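Local atomic coordinates of aryl acylamidase (bacterium CSBL00001, PDB entry 4YJ6), a protein that probably hydrolyses the amide bond of N-acyl aromatic amines, as an aryl acylamidase of the amidase signature enzyme family. Residues Ala60-Arg66 with Glu123-Leu127; Pro80-Lys84 with Ser114-Met120; Gly186-Ile190 with Gly199-Ser203; Ile204-Phe209 with Tyr221-Gly225; Thr228-Arg232 with Glu478-Trp483. Residue numbers count along the deposited sequence, not the author numbering.

Interaction 1. Residues Ala60-Arg66 with Glu123-Leu127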
# COMPACT_ATOMS: atom_id res chain seq x y z
N ALA A 60 -17.67 19.13 -2.12
CA ALA A 60 -18.53 19.00 -0.94
C ALA A 60 -19.81 19.81 -1.09
O ALA A 60 -20.88 19.38 -0.67
CB ALA A 60 -17.79 19.43 0.30
N ALA A 61 -19.70 21.02 -1.66
CA ALA A 61 -20.92 21.86 -1.87
C ALA A 61 -21.91 21.18 -2.78
O ALA A 61 -23.12 21.20 -2.54
CB ALA A 61 -20.55 23.27 -2.43
N ALA A 62 -21.41 20.55 -3.85
CA ALA A 62 -22.28 19.87 -4.80
C ALA A 62 -22.90 18.62 -4.15
O ALA A 62 -24.07 18.30 -4.37
CB ALA A 62 -21.49 19.51 -6.07
N LEU A 63 -22.11 17.92 -3.33
CA LEU A 63 -22.60 16.70 -2.67
C LEU A 63 -23.67 17.10 -1.66
O LEU A 63 -24.74 16.46 -1.53
CB LEU A 63 -21.43 16.02 -1.95
CG LEU A 63 -21.43 14.49 -1.77
CD1 LEU A 63 -20.66 14.07 -0.51
CD2 LEU A 63 -22.74 13.72 -1.94
N GLU A 64 -23.40 18.19 -0.95
CA GLU A 64 -24.36 18.68 0.03
C GLU A 64 -25.68 19.02 -0.66
O GLU A 64 -26.76 18.67 -0.16
CB GLU A 64 -23.80 19.90 0.75
CG GLU A 64 -24.83 20.54 1.72
CD GLU A 64 -24.33 21.85 2.28
OE1 GLU A 64 -23.88 21.88 3.45
OE2 GLU A 64 -24.38 22.87 1.54
N ARG A 65 -25.59 19.67 -1.83
CA ARG A 65 -26.83 20.01 -2.54
C ARG A 65 -27.61 18.76 -2.94
O ARG A 65 -28.82 18.69 -2.75
CB ARG A 65 -26.55 20.88 -3.76
CG ARG A 65 -27.84 21.44 -4.39
CD ARG A 65 -27.64 21.91 -5.87
NE ARG A 65 -27.21 20.81 -6.71
CZ ARG A 65 -28.00 19.83 -7.15
NH1 ARG A 65 -29.29 19.83 -6.86
NH2 ARG A 65 -27.51 18.84 -7.87
N ARG A 66 -26.92 17.74 -3.46
CA ARG A 66 -27.60 16.51 -3.84
C ARG A 66 -28.24 15.83 -2.62
O ARG A 66 -29.36 15.33 -2.72
CB ARG A 66 -26.64 15.55 -4.52
CG ARG A 66 -26.29 16.01 -5.95
CD ARG A 66 -25.47 14.93 -6.66
NE ARG A 66 -24.05 15.04 -6.34
CZ ARG A 66 -23.26 14.04 -5.97
NH1 ARG A 66 -23.73 12.79 -5.81
NH2 ARG A 66 -21.97 14.30 -5.76
N GLU A 123 -17.76 7.34 -6.37
CA GLU A 123 -18.74 6.98 -5.37
C GLU A 123 -18.78 8.02 -4.23
O GLU A 123 -19.17 7.73 -3.11
CB GLU A 123 -18.44 5.57 -4.85
CG GLU A 123 -18.73 4.51 -5.92
CD GLU A 123 -20.22 4.34 -6.24
OE1 GLU A 123 -21.08 4.67 -5.41
OE2 GLU A 123 -20.53 3.85 -7.35
N ASP A 124 -18.40 9.25 -4.59
CA ASP A 124 -18.54 10.43 -3.75
C ASP A 124 -17.65 10.49 -2.52
O ASP A 124 -17.90 11.27 -1.62
CB ASP A 124 -20.01 10.66 -3.38
CG ASP A 124 -20.81 11.25 -4.54
OD1 ASP A 124 -20.24 12.10 -5.29
OD2 ASP A 124 -21.98 10.85 -4.68
N SER A 125 -16.55 9.74 -2.51
CA SER A 125 -15.49 10.04 -1.58
C SER A 125 -14.87 11.37 -2.01
O SER A 125 -14.84 11.70 -3.21
CB SER A 125 -14.46 8.87 -1.58
OG SER A 125 -13.36 9.16 -0.74
N LEU A 126 -14.43 12.15 -1.03
CA LEU A 126 -13.89 13.50 -1.28
C LEU A 126 -12.36 13.46 -1.22
O LEU A 126 -11.79 13.15 -0.16
CB LEU A 126 -14.43 14.46 -0.22
CG LEU A 126 -15.96 14.59 -0.35
CD1 LEU A 126 -16.58 15.26 0.91
CD2 LEU A 126 -16.31 15.38 -1.63
N LEU A 127 -11.71 13.78 -2.33
CA LEU A 127 -10.25 13.75 -2.41
C LEU A 127 -9.65 15.06 -1.93
O LEU A 127 -9.90 16.13 -2.52
CB LEU A 127 -9.79 13.50 -3.85
CG LEU A 127 -10.30 12.23 -4.51
CD1 LEU A 127 -9.91 12.23 -6.02
CD2 LEU A 127 -9.70 11.09 -3.79
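Leu126 pushes its isobutyl group into the side of helix 53-69, where its CD1 lies 4.4 Å from Ala60 CB and 4.5 Å from Leu63 CD1. These distances mark loose apolar packing of a helix against the start of strand 126-131, in an α/β layer of the amidase fold. The link before that strand is a Schellman motif that ends helix 115-122. Asp124 is its C-prime residue, with phi 69° and psi 20°; Ser125 N bonds to Met120 O, and Asp124 N bonds to Ser121 O. The tight turn leaves the Asp124 CA-to-CB bond pointing toward helix 53-69, so the carboxylate meets Arg66, nearly two turns on from Ala60. Leu63 lies between these apolar and charged parts, its CD2 4.0 Å from Asp124 OD2, and helix 27-45 adds Val31 against Ala60 and Leu126. The ion pair is further anchored in the loop that follows helix 53-69, since Asp124 OD2 also receives Gly74 N and Arg66 NH1 also reaches Pro72 O. The bridge is bidentate: Arg66 NH1 to Asp124 OD2 and Arg66 NH2 to Asp124 OD1 both measure 2.8 Å, with N-H...O angles of 169°.

Interaction 2. Residues Pro80-Lys84 with Ser114-Met120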
# COMPACT_ATOMS: atom_id res chain seq x y z
N PRO A 80 -13.63 11.32 3.49
CA PRO A 80 -12.46 12.05 3.01
C PRO A 80 -11.28 11.12 2.78
O PRO A 80 -11.08 10.21 3.56
CB PRO A 80 -12.15 13.01 4.16
CG PRO A 80 -12.59 12.26 5.40
CD PRO A 80 -13.81 11.43 4.96
N THR A 81 -10.49 11.37 1.75
CA THR A 81 -9.35 10.50 1.51
C THR A 81 -8.30 11.28 0.72
O THR A 81 -8.54 12.42 0.30
CB THR A 81 -9.78 9.20 0.76
OG1 THR A 81 -8.68 8.27 0.76
CG2 THR A 81 -10.17 9.49 -0.71
N LEU A 82 -7.11 10.69 0.55
CA LEU A 82 -6.08 11.27 -0.30
C LEU A 82 -5.47 10.17 -1.18
O LEU A 82 -5.48 8.99 -0.77
CB LEU A 82 -4.96 11.91 0.54
CG LEU A 82 -5.28 13.22 1.25
CD1 LEU A 82 -6.01 12.98 2.57
CD2 LEU A 82 -3.98 13.97 1.52
N MSE A 83 -4.99 10.55 -2.37
CA MSE A 83 -4.38 9.56 -3.29
C MSE A 83 -2.87 9.67 -3.08
O MSE A 83 -2.37 10.60 -2.38
CB MSE A 83 -4.75 9.86 -4.74
CG MSE A 83 -4.08 11.15 -5.17
SE MSE A 83 -4.36 11.46 -7.03
CE MSE A 83 -3.48 9.91 -7.81
N LYS A 84 -2.15 8.75 -3.70
CA LYS A 84 -0.68 8.70 -3.57
C LYS A 84 0.03 9.38 -4.74
O LYS A 84 -0.31 9.15 -5.91
CB LYS A 84 -0.28 7.23 -3.51
CG LYS A 84 1.25 6.98 -3.46
CD LYS A 84 1.45 5.47 -3.28
CE LYS A 84 2.92 5.12 -3.44
NZ LYS A 84 3.13 3.67 -3.27
N SER A 114 -5.63 7.78 -12.70
CA SER A 114 -5.25 6.52 -12.05
C SER A 114 -6.46 6.02 -11.26
O SER A 114 -7.42 6.76 -11.04
CB SER A 114 -4.00 6.69 -11.21
OG SER A 114 -4.13 7.75 -10.32
N THR A 115 -6.44 4.75 -10.85
CA THR A 115 -7.69 4.10 -10.45
C THR A 115 -8.27 4.63 -9.16
O THR A 115 -9.48 4.86 -9.07
CB THR A 115 -7.46 2.60 -10.30
OG1 THR A 115 -7.00 2.12 -11.57
CG2 THR A 115 -8.78 1.89 -9.87
N TYR A 116 -7.45 4.79 -8.14
CA TYR A 116 -8.00 5.19 -6.83
C TYR A 116 -8.78 6.54 -6.90
O TYR A 116 -9.92 6.58 -6.49
CB TYR A 116 -6.88 5.21 -5.79
CG TYR A 116 -7.37 5.44 -4.40
CD1 TYR A 116 -7.76 4.35 -3.61
CD2 TYR A 116 -7.38 6.72 -3.85
CE1 TYR A 116 -8.19 4.53 -2.32
CE2 TYR A 116 -7.81 6.91 -2.53
CZ TYR A 116 -8.20 5.79 -1.78
OH TYR A 116 -8.61 5.94 -0.49
N PRO A 117 -8.17 7.64 -7.41
CA PRO A 117 -8.95 8.90 -7.44
C PRO A 117 -10.22 8.80 -8.29
O PRO A 117 -11.26 9.33 -7.91
CB PRO A 117 -7.94 9.92 -8.00
CG PRO A 117 -6.93 9.11 -8.81
CD PRO A 117 -6.79 7.81 -7.92
N LEU A 118 -10.14 8.10 -9.42
CA LEU A 118 -11.28 7.96 -10.32
C LEU A 118 -12.41 7.25 -9.60
O LEU A 118 -13.54 7.76 -9.53
CB LEU A 118 -10.87 7.18 -11.57
CG LEU A 118 -12.04 6.89 -12.52
CD1 LEU A 118 -12.54 8.20 -13.14
CD2 LEU A 118 -11.62 5.91 -13.59
N LYS A 119 -12.14 6.05 -9.08
CA LYS A 119 -13.25 5.24 -8.57
C LYS A 119 -13.73 5.71 -7.22
O LYS A 119 -14.94 5.67 -6.93
CB LYS A 119 -12.84 3.76 -8.56
CG LYS A 119 -12.59 3.30 -10.01
CD LYS A 119 -12.67 1.81 -10.14
CE LYS A 119 -14.10 1.33 -10.18
NZ LYS A 119 -14.09 -0.16 -10.17
N MSE A 120 -12.83 6.22 -6.39
CA MSE A 120 -13.27 6.71 -5.09
C MSE A 120 -14.14 7.97 -5.26
O MSE A 120 -15.24 8.05 -4.67
CB MSE A 120 -12.07 7.01 -4.19
CG MSE A 120 -11.20 5.78 -3.90
SE MSE A 120 -12.20 4.58 -2.74
CE MSE A 120 -11.97 5.51 -1.02
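Ser114 occupies the N-cap position of helix 115-122 without a side-chain capping bond; its OG instead approaches Met83 CE at 3.4 Å and bonds to Ala89 N. Thr115 faces elsewhere, with its hydroxyl bound to Pro208 O. Tyr116, next along, supplies the main polar link. Its t chi1 (-173°) carries the ring across to strand 80-84, where Tyr116 OH donates to Thr81 OG1 at 2.6 Å, and Thr81 OG1 is also hydrogen-bonded to Val178 O. The same ring runs along the strand, with Tyr116 CE2 3.6 Å from Leu82 O and Tyr116 CD2 4.2 Å from Met83 CB. The helix and strand segments approach to 8.4 Å at 151°, nearly antiparallel, as expected of a β-α-β crossover: strand 80-84 leads through helix 115-122 to its parallel neighbour, strand 126-131. At the strand end Lys84 points sideways, and its extended chain carries NZ to Ser163 OG, Ser164 OG and Thr182 OG1, consistent with the lysine of the Ser-cisSer-Lys triad of amidase signature enzymes. Pro117 places CG 3.7 Å from Met83 CE, the methyl of a selenomethionine. One turn beyond Tyr116, Met120, also selenomethionine, brings CE to 4.4 Å from Thr81 CG2.

Interaction 3. Residues Gly186-Ile190 with Gly199-Ser203. With PO4 (phosphate ion), chain B.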
# COMPACT_ATOMS: atom_id res chain seq x y z
N GLY A 186 5.25 -4.52 -2.56
CA GLY A 186 4.68 -4.61 -1.24
C GLY A 186 4.07 -3.32 -0.69
O GLY A 186 3.61 -3.31 0.44
N SER A 187 4.01 -2.27 -1.49
CA SER A 187 3.87 -0.95 -0.89
C SER A 187 2.50 -0.50 -0.37
O SER A 187 2.40 0.58 0.19
CB SER A 187 4.46 0.09 -1.83
OG SER A 187 5.88 -0.11 -1.83
N ILE A 188 1.45 -1.31 -0.53
CA ILE A 188 0.23 -1.10 0.24
C ILE A 188 0.44 -1.66 1.65
O ILE A 188 -0.12 -1.17 2.64
CB ILE A 188 -0.94 -1.85 -0.43
CG1 ILE A 188 -1.37 -1.09 -1.70
CG2 ILE A 188 -2.15 -2.01 0.51
CD1 ILE A 188 -2.14 -2.01 -2.65
N ARG A 189 1.24 -2.72 1.72
CA ARG A 189 1.33 -3.57 2.90
C ARG A 189 2.50 -3.19 3.81
O ARG A 189 2.40 -3.30 5.04
CB ARG A 189 1.49 -5.05 2.43
CG ARG A 189 0.24 -5.52 1.64
CD ARG A 189 0.50 -6.81 0.86
NE ARG A 189 1.29 -6.53 -0.34
CZ ARG A 189 2.04 -7.46 -0.96
NH1 ARG A 189 2.18 -8.69 -0.44
NH2 ARG A 189 2.69 -7.15 -2.06
N ILE A 190 3.62 -2.80 3.21
CA ILE A 190 4.85 -2.45 3.96
C ILE A 190 4.58 -1.33 4.98
O ILE A 190 4.80 -1.52 6.18
CB ILE A 190 5.96 -2.02 2.99
CG1 ILE A 190 6.40 -3.21 2.12
CG2 ILE A 190 7.17 -1.48 3.75
CD1 ILE A 190 7.07 -2.75 0.82
N GLY A 199 -3.57 -3.13 5.43
CA GLY A 199 -3.26 -2.82 4.05
C GLY A 199 -3.72 -3.96 3.18
O GLY A 199 -3.22 -5.08 3.34
N PHE A 200 -4.64 -3.70 2.24
CA PHE A 200 -5.22 -4.77 1.42
C PHE A 200 -4.70 -4.72 -0.02
O PHE A 200 -4.98 -3.75 -0.74
CB PHE A 200 -6.77 -4.69 1.38
CG PHE A 200 -7.39 -5.93 0.80
CD1 PHE A 200 -7.69 -7.00 1.63
CD2 PHE A 200 -7.61 -6.06 -0.55
CE1 PHE A 200 -8.23 -8.18 1.12
CE2 PHE A 200 -8.15 -7.23 -1.08
CZ PHE A 200 -8.44 -8.30 -0.24
N GLN A 201 -3.96 -5.77 -0.42
CA GLN A 201 -3.39 -5.89 -1.78
C GLN A 201 -4.24 -6.92 -2.55
O GLN A 201 -4.17 -8.13 -2.28
CB GLN A 201 -1.90 -6.31 -1.71
CG GLN A 201 -1.29 -6.68 -3.11
CD GLN A 201 -1.07 -8.17 -3.21
OE1 GLN A 201 -0.37 -8.75 -2.37
NE2 GLN A 201 -1.68 -8.81 -4.20
N PRO A 202 -5.05 -6.44 -3.50
CA PRO A 202 -6.00 -7.35 -4.15
C PRO A 202 -5.35 -8.32 -5.12
O PRO A 202 -4.20 -8.12 -5.55
CB PRO A 202 -6.93 -6.39 -4.97
CG PRO A 202 -6.51 -5.01 -4.64
CD PRO A 202 -5.12 -5.07 -4.02
N SER A 203 -6.09 -9.36 -5.51
CA SER A 203 -5.64 -10.28 -6.55
C SER A 203 -5.30 -9.51 -7.81
O SER A 203 -5.99 -8.53 -8.12
CB SER A 203 -6.80 -11.24 -6.91
OG SER A 203 -7.12 -12.06 -5.80
P PO4 B . 6.58 -0.27 -5.00
O1 PO4 B . 8.01 -0.23 -4.42
O2 PO4 B . 6.76 -0.78 -6.41
O3 PO4 B . 5.79 -1.23 -4.17
O4 PO4 B . 5.93 1.09 -5.05
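The glycine-rich loop carrying Ser187, probably the nucleophile, is seated here on strand 198-201. Ser187 OG donates to phosphate O3 at 2.6 Å, while the bond from Ser187 N to O3, at 3.4 Å and 128°, is weak. Gly184 N, Gly185 N and Ser163 OG also hold this ion, probably taken from the crystallisation liquor. Just after Ser187 the loop packs closely: Ile188 CG2 lies 3.5 Å from Phe200 N and 3.7 Å from Gly199 C. Arg189 and Gly199 have CA atoms only 4.8 Å apart, and a CB on Gly199 would fall 2.5 Å from Ile188 O, a clash. Arg189 lays one face of its guanidinium over Gln201 OE1, with CZ 3.1 Å from that oxygen, but the angles rule out hydrogen bonding; Arg189 is instead salt-bridged to Asp183, and Gln201 OE1 bonded to Ser443 OG. Backbone amides of Gly184 and Gly185 placed as in an oxyanion hole, beside Ser187, with Ser163 and Lys84 nearby, are consistent with the Ser-cisSer-Lys centre of amidase signature enzymes.

Interaction 4. Residues Ile204-Phe209 with Tyr221-Gly225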
# COMPACT_ATOMS: atom_id res chain seq x y z
N ILE A 204 -4.35 -9.99 -8.61
CA ILE A 204 -4.13 -9.33 -9.89
C ILE A 204 -5.44 -9.37 -10.72
O ILE A 204 -6.15 -10.38 -10.79
CB ILE A 204 -2.88 -9.93 -10.65
CG1 ILE A 204 -2.63 -9.15 -11.97
CG2 ILE A 204 -3.10 -11.44 -10.98
CD1 ILE A 204 -2.21 -7.62 -11.76
N GLY A 205 -5.76 -8.23 -11.35
CA GLY A 205 -6.99 -8.10 -12.13
C GLY A 205 -8.22 -7.71 -11.36
O GLY A 205 -9.25 -7.44 -11.98
N ARG A 206 -8.17 -7.73 -10.03
CA ARG A 206 -9.33 -7.41 -9.21
C ARG A 206 -9.65 -5.91 -9.25
O ARG A 206 -10.80 -5.53 -9.43
CB ARG A 206 -9.06 -7.85 -7.75
CG ARG A 206 -10.24 -7.63 -6.79
CD ARG A 206 -11.43 -8.52 -7.17
NE ARG A 206 -11.10 -9.91 -6.91
CZ ARG A 206 -11.60 -10.96 -7.57
NH1 ARG A 206 -12.44 -10.81 -8.58
NH2 ARG A 206 -11.24 -12.19 -7.20
N VAL A 207 -8.64 -5.07 -9.08
CA VAL A 207 -8.78 -3.60 -9.23
C VAL A 207 -8.01 -3.18 -10.49
O VAL A 207 -6.86 -3.59 -10.69
CB VAL A 207 -8.16 -2.90 -7.99
CG1 VAL A 207 -8.18 -1.34 -8.11
CG2 VAL A 207 -8.87 -3.34 -6.73
N PRO A 208 -8.63 -2.39 -11.36
CA PRO A 208 -7.93 -2.02 -12.60
C PRO A 208 -6.60 -1.32 -12.31
O PRO A 208 -6.52 -0.56 -11.34
CB PRO A 208 -8.89 -1.01 -13.29
CG PRO A 208 -10.25 -1.25 -12.67
CD PRO A 208 -10.00 -1.82 -11.26
N PHE A 209 -5.58 -1.59 -13.11
CA PHE A 209 -4.35 -0.83 -13.04
C PHE A 209 -4.03 -0.36 -14.45
O PHE A 209 -3.98 -1.19 -15.36
CB PHE A 209 -3.18 -1.69 -12.52
CG PHE A 209 -2.01 -0.85 -12.06
CD1 PHE A 209 -1.15 -0.29 -12.99
CD2 PHE A 209 -1.85 -0.56 -10.72
CE1 PHE A 209 -0.10 0.55 -12.58
CE2 PHE A 209 -0.79 0.27 -10.28
CZ PHE A 209 0.09 0.82 -11.22
N TYR A 221 3.71 -7.71 -10.94
CA TYR A 221 2.33 -7.27 -10.84
C TYR A 221 2.25 -5.98 -10.01
O TYR A 221 2.85 -5.89 -8.94
CB TYR A 221 1.49 -8.36 -10.17
CG TYR A 221 1.25 -9.62 -10.96
CD1 TYR A 221 0.73 -9.58 -12.24
CD2 TYR A 221 1.53 -10.88 -10.40
CE1 TYR A 221 0.46 -10.75 -12.95
CE2 TYR A 221 1.24 -12.05 -11.09
CZ TYR A 221 0.72 -11.97 -12.37
OH TYR A 221 0.42 -13.12 -13.06
N LEU A 222 1.43 -5.03 -10.46
CA LEU A 222 1.24 -3.75 -9.77
C LEU A 222 -0.22 -3.64 -9.36
O LEU A 222 -1.12 -4.01 -10.15
CB LEU A 222 1.53 -2.57 -10.71
CG LEU A 222 2.90 -2.64 -11.42
CD1 LEU A 222 3.08 -1.40 -12.36
CD2 LEU A 222 4.03 -2.68 -10.38
N TYR A 223 -0.46 -3.11 -8.17
CA TYR A 223 -1.80 -3.03 -7.63
C TYR A 223 -2.08 -1.66 -7.01
O TYR A 223 -1.18 -1.02 -6.44
CB TYR A 223 -1.90 -4.00 -6.44
CG TYR A 223 -1.40 -5.40 -6.69
CD1 TYR A 223 -2.23 -6.35 -7.33
CD2 TYR A 223 -0.13 -5.81 -6.27
CE1 TYR A 223 -1.81 -7.66 -7.54
CE2 TYR A 223 0.30 -7.16 -6.48
CZ TYR A 223 -0.55 -8.05 -7.13
OH TYR A 223 -0.17 -9.35 -7.32
N GLU A 224 -3.35 -1.23 -7.08
CA GLU A 224 -3.83 -0.15 -6.21
C GLU A 224 -4.77 -0.73 -5.18
O GLU A 224 -5.52 -1.68 -5.47
CB GLU A 224 -4.56 0.92 -7.03
CG GLU A 224 -3.63 1.58 -8.10
CD GLU A 224 -4.05 2.96 -8.55
OE1 GLU A 224 -4.65 3.73 -7.77
OE2 GLU A 224 -3.75 3.27 -9.73
N GLY A 225 -4.75 -0.19 -3.97
CA GLY A 225 -5.65 -0.69 -2.94
C GLY A 225 -5.64 0.21 -1.72
O GLY A 225 -4.86 1.14 -1.64
O HOH W 1 -3.83 -4.72 -10.09
O HOH W 2 -4.83 -2.08 -9.29
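Ile204 of the loop 204-209 fills a hollow beside Tyr221 and Tyr223, and Leu222 CB in turn sits on the face of Phe209. Ile204 CB stands 4.1 Å from the Tyr221 ring centroid, 15° off the normal, a CH-pi contact over the face, while Ile204 CB is 4.0 Å from Tyr223 CE1, at a ring turned edge-on to Ile204 N. At Phe209 the roles reverse, and Leu222 CB is the bump, 3.7 Å above the Phe209 centroid and 12° off its normal. Farther along the strand, Val207 CG1 lies 3.8 Å from Glu224 O, and the remaining gap holds water. Water 1 bridges Val207 O (3.3 Å) and Leu222 O (2.8 Å); water 2 accepts from Glu224 N (2.8 Å) and donates to Val207 O (2.9 Å). Val207 leans on Met238 and Leu241 of helix 231-241, Tyr223 OH bonds to Thr436 O of helix 434-439, and the Glu224 carboxylate takes Thr115 N and Tyr116 N at the start of helix 115-122, while strand 223-228 runs between strands 178-183 and 198-201.

Interaction 5. Residues Thr228-Arg232 with Glu478-Trp483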
# COMPACT_ATOMS: atom_id res chain seq x y z
N THR A 228 -6.43 1.12 5.70
CA THR A 228 -7.52 1.53 6.59
C THR A 228 -7.17 1.17 8.04
O THR A 228 -6.13 0.57 8.29
CB THR A 228 -8.83 0.78 6.26
OG1 THR A 228 -8.60 -0.63 6.38
CG2 THR A 228 -9.31 1.09 4.84
N ARG A 229 -8.04 1.50 8.99
CA ARG A 229 -7.83 1.06 10.37
C ARG A 229 -8.70 -0.14 10.68
O ARG A 229 -8.42 -0.84 11.66
CB ARG A 229 -8.13 2.18 11.39
CG ARG A 229 -7.11 3.35 11.31
CD ARG A 229 -7.33 4.43 12.38
NE ARG A 229 -8.63 5.05 12.22
CZ ARG A 229 -8.89 6.06 11.38
NH1 ARG A 229 -7.93 6.64 10.67
NH2 ARG A 229 -10.13 6.50 11.29
N THR A 230 -9.75 -0.36 9.90
CA THR A 230 -10.62 -1.53 10.11
C THR A 230 -10.76 -2.35 8.84
O THR A 230 -10.65 -1.82 7.73
CB THR A 230 -12.06 -1.15 10.52
OG1 THR A 230 -12.77 -0.58 9.38
CG2 THR A 230 -12.05 -0.16 11.66
N VAL A 231 -11.03 -3.63 9.02
CA VAL A 231 -11.21 -4.50 7.88
C VAL A 231 -12.50 -4.14 7.16
O VAL A 231 -12.53 -4.15 5.93
CB VAL A 231 -11.18 -5.99 8.30
CG1 VAL A 231 -11.43 -6.90 7.08
CG2 VAL A 231 -9.80 -6.29 8.95
N ARG A 232 -13.55 -3.77 7.90
CA ARG A 232 -14.81 -3.36 7.29
C ARG A 232 -14.58 -2.17 6.34
O ARG A 232 -15.13 -2.13 5.24
CB ARG A 232 -15.85 -2.95 8.36
CG ARG A 232 -17.17 -2.36 7.76
CD ARG A 232 -18.21 -2.08 8.87
NE ARG A 232 -18.59 -3.37 9.46
CZ ARG A 232 -18.50 -3.71 10.76
NH1 ARG A 232 -18.09 -2.83 11.71
NH2 ARG A 232 -18.84 -4.95 11.14
N GLU A 478 -9.15 -9.66 13.50
CA GLU A 478 -9.42 -8.37 14.06
C GLU A 478 -10.32 -8.49 15.29
O GLU A 478 -10.13 -7.76 16.27
CB GLU A 478 -10.11 -7.50 12.98
CG GLU A 478 -10.38 -6.07 13.39
CD GLU A 478 -11.11 -5.33 12.27
OE1 GLU A 478 -12.06 -5.91 11.71
OE2 GLU A 478 -10.72 -4.20 11.99
N ARG A 479 -11.30 -9.37 15.23
CA ARG A 479 -12.21 -9.56 16.36
C ARG A 479 -11.49 -10.21 17.54
O ARG A 479 -11.68 -9.81 18.70
CB ARG A 479 -13.37 -10.45 15.97
CG ARG A 479 -14.39 -9.76 15.06
CD ARG A 479 -15.63 -10.61 14.90
NE ARG A 479 -15.38 -11.82 14.11
CZ ARG A 479 -15.44 -11.88 12.78
NH1 ARG A 479 -15.76 -10.81 12.08
NH2 ARG A 479 -15.22 -13.04 12.15
N ALA A 480 -10.67 -11.21 17.24
CA ALA A 480 -10.04 -12.04 18.29
C ALA A 480 -8.78 -11.41 18.86
O ALA A 480 -8.40 -11.67 20.02
CB ALA A 480 -9.72 -13.40 17.73
N SER A 481 -8.11 -10.61 18.05
CA SER A 481 -6.84 -9.98 18.41
C SER A 481 -6.82 -8.53 17.94
O SER A 481 -6.08 -8.16 17.03
CB SER A 481 -5.69 -10.79 17.77
OG SER A 481 -4.39 -10.25 18.08
N PRO A 482 -7.66 -7.70 18.56
CA PRO A 482 -7.77 -6.31 18.13
C PRO A 482 -6.48 -5.53 18.24
O PRO A 482 -5.62 -5.81 19.09
CB PRO A 482 -8.84 -5.72 19.06
CG PRO A 482 -8.95 -6.68 20.21
CD PRO A 482 -8.59 -8.03 19.66
N TRP A 483 -6.36 -4.55 17.35
CA TRP A 483 -5.22 -3.65 17.33
C TRP A 483 -5.63 -2.19 17.54
O TRP A 483 -4.78 -1.32 17.60
CB TRP A 483 -4.45 -3.78 16.01
CG TRP A 483 -5.26 -3.41 14.77
CD1 TRP A 483 -5.51 -2.16 14.28
CD2 TRP A 483 -5.85 -4.33 13.85
NE1 TRP A 483 -6.25 -2.25 13.11
CE2 TRP A 483 -6.47 -3.57 12.82
CE3 TRP A 483 -5.93 -5.73 13.80
CZ2 TRP A 483 -7.17 -4.15 11.76
CZ3 TRP A 483 -6.61 -6.32 12.72
CH2 TRP A 483 -7.23 -5.52 11.72
O HOH W 3 -9.75 -2.50 13.72
O HOH W 4 -13.95 -4.39 10.73
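Glu478 OE2 accepts from Val231 N at 3.0 Å and 157°, and Trp483 NE1 donates to Arg229 O at 3.0 Å with a more bent angle of 136°. Two waters extend this pairing. Water 3 donates to Arg229 O (3.0 Å) and Glu478 OE2 (2.6 Å); water 4 accepts from Arg232 N (2.9 Å) and donates to Glu478 OE1 (2.6 Å). The carboxylate thus serves, directly or through water, two amides in the first turn of helix 231-241, joining that helix start to the last turn of helix 467-480. Thr230 is the N-cap itself, its OG1 bonded to Asp233 N, and Thr228 OG1 donates to Thr230 O at 2.7 Å within the turn between strand 223-228 and the helix. Thr230 CB lies 3.6 Å from Glu478 OE2. Farther out, Val231 CG2 touches the indole at Trp483 CH2, 3.9 Å away and near the ring plane, so the edge of the indole makes this contact. Val231 also packs on Ile471, Ser474 and Ala475 of helix 467-480.

Interactions 1 and 2 share the three-stranded sheet: interaction 2 is nested within the loop closed by interaction 1, their centres are 14 Å apart, and Leu126 O pairs with Thr81 N at 2.9 Å. Interactions 3 and 4, 10 Å apart, follow in series and lie on adjacent strands, 198-201 and 223-228, of the large mixed sheet. Interaction 2 joins the two regions: Tyr116 N reaches Glu224 OE1 at 3.0 Å, and Lys84 NZ comes within 4.1 Å of Ser187 CB, so that Lys84 of the small sheet and Ser187, in the loop after strand 178-183 of the large one, lie together at what is probably the catalytic centre. Interaction 5 ties helix 231-241 to helix 467-480, about 28 Å from interaction 1 between centres.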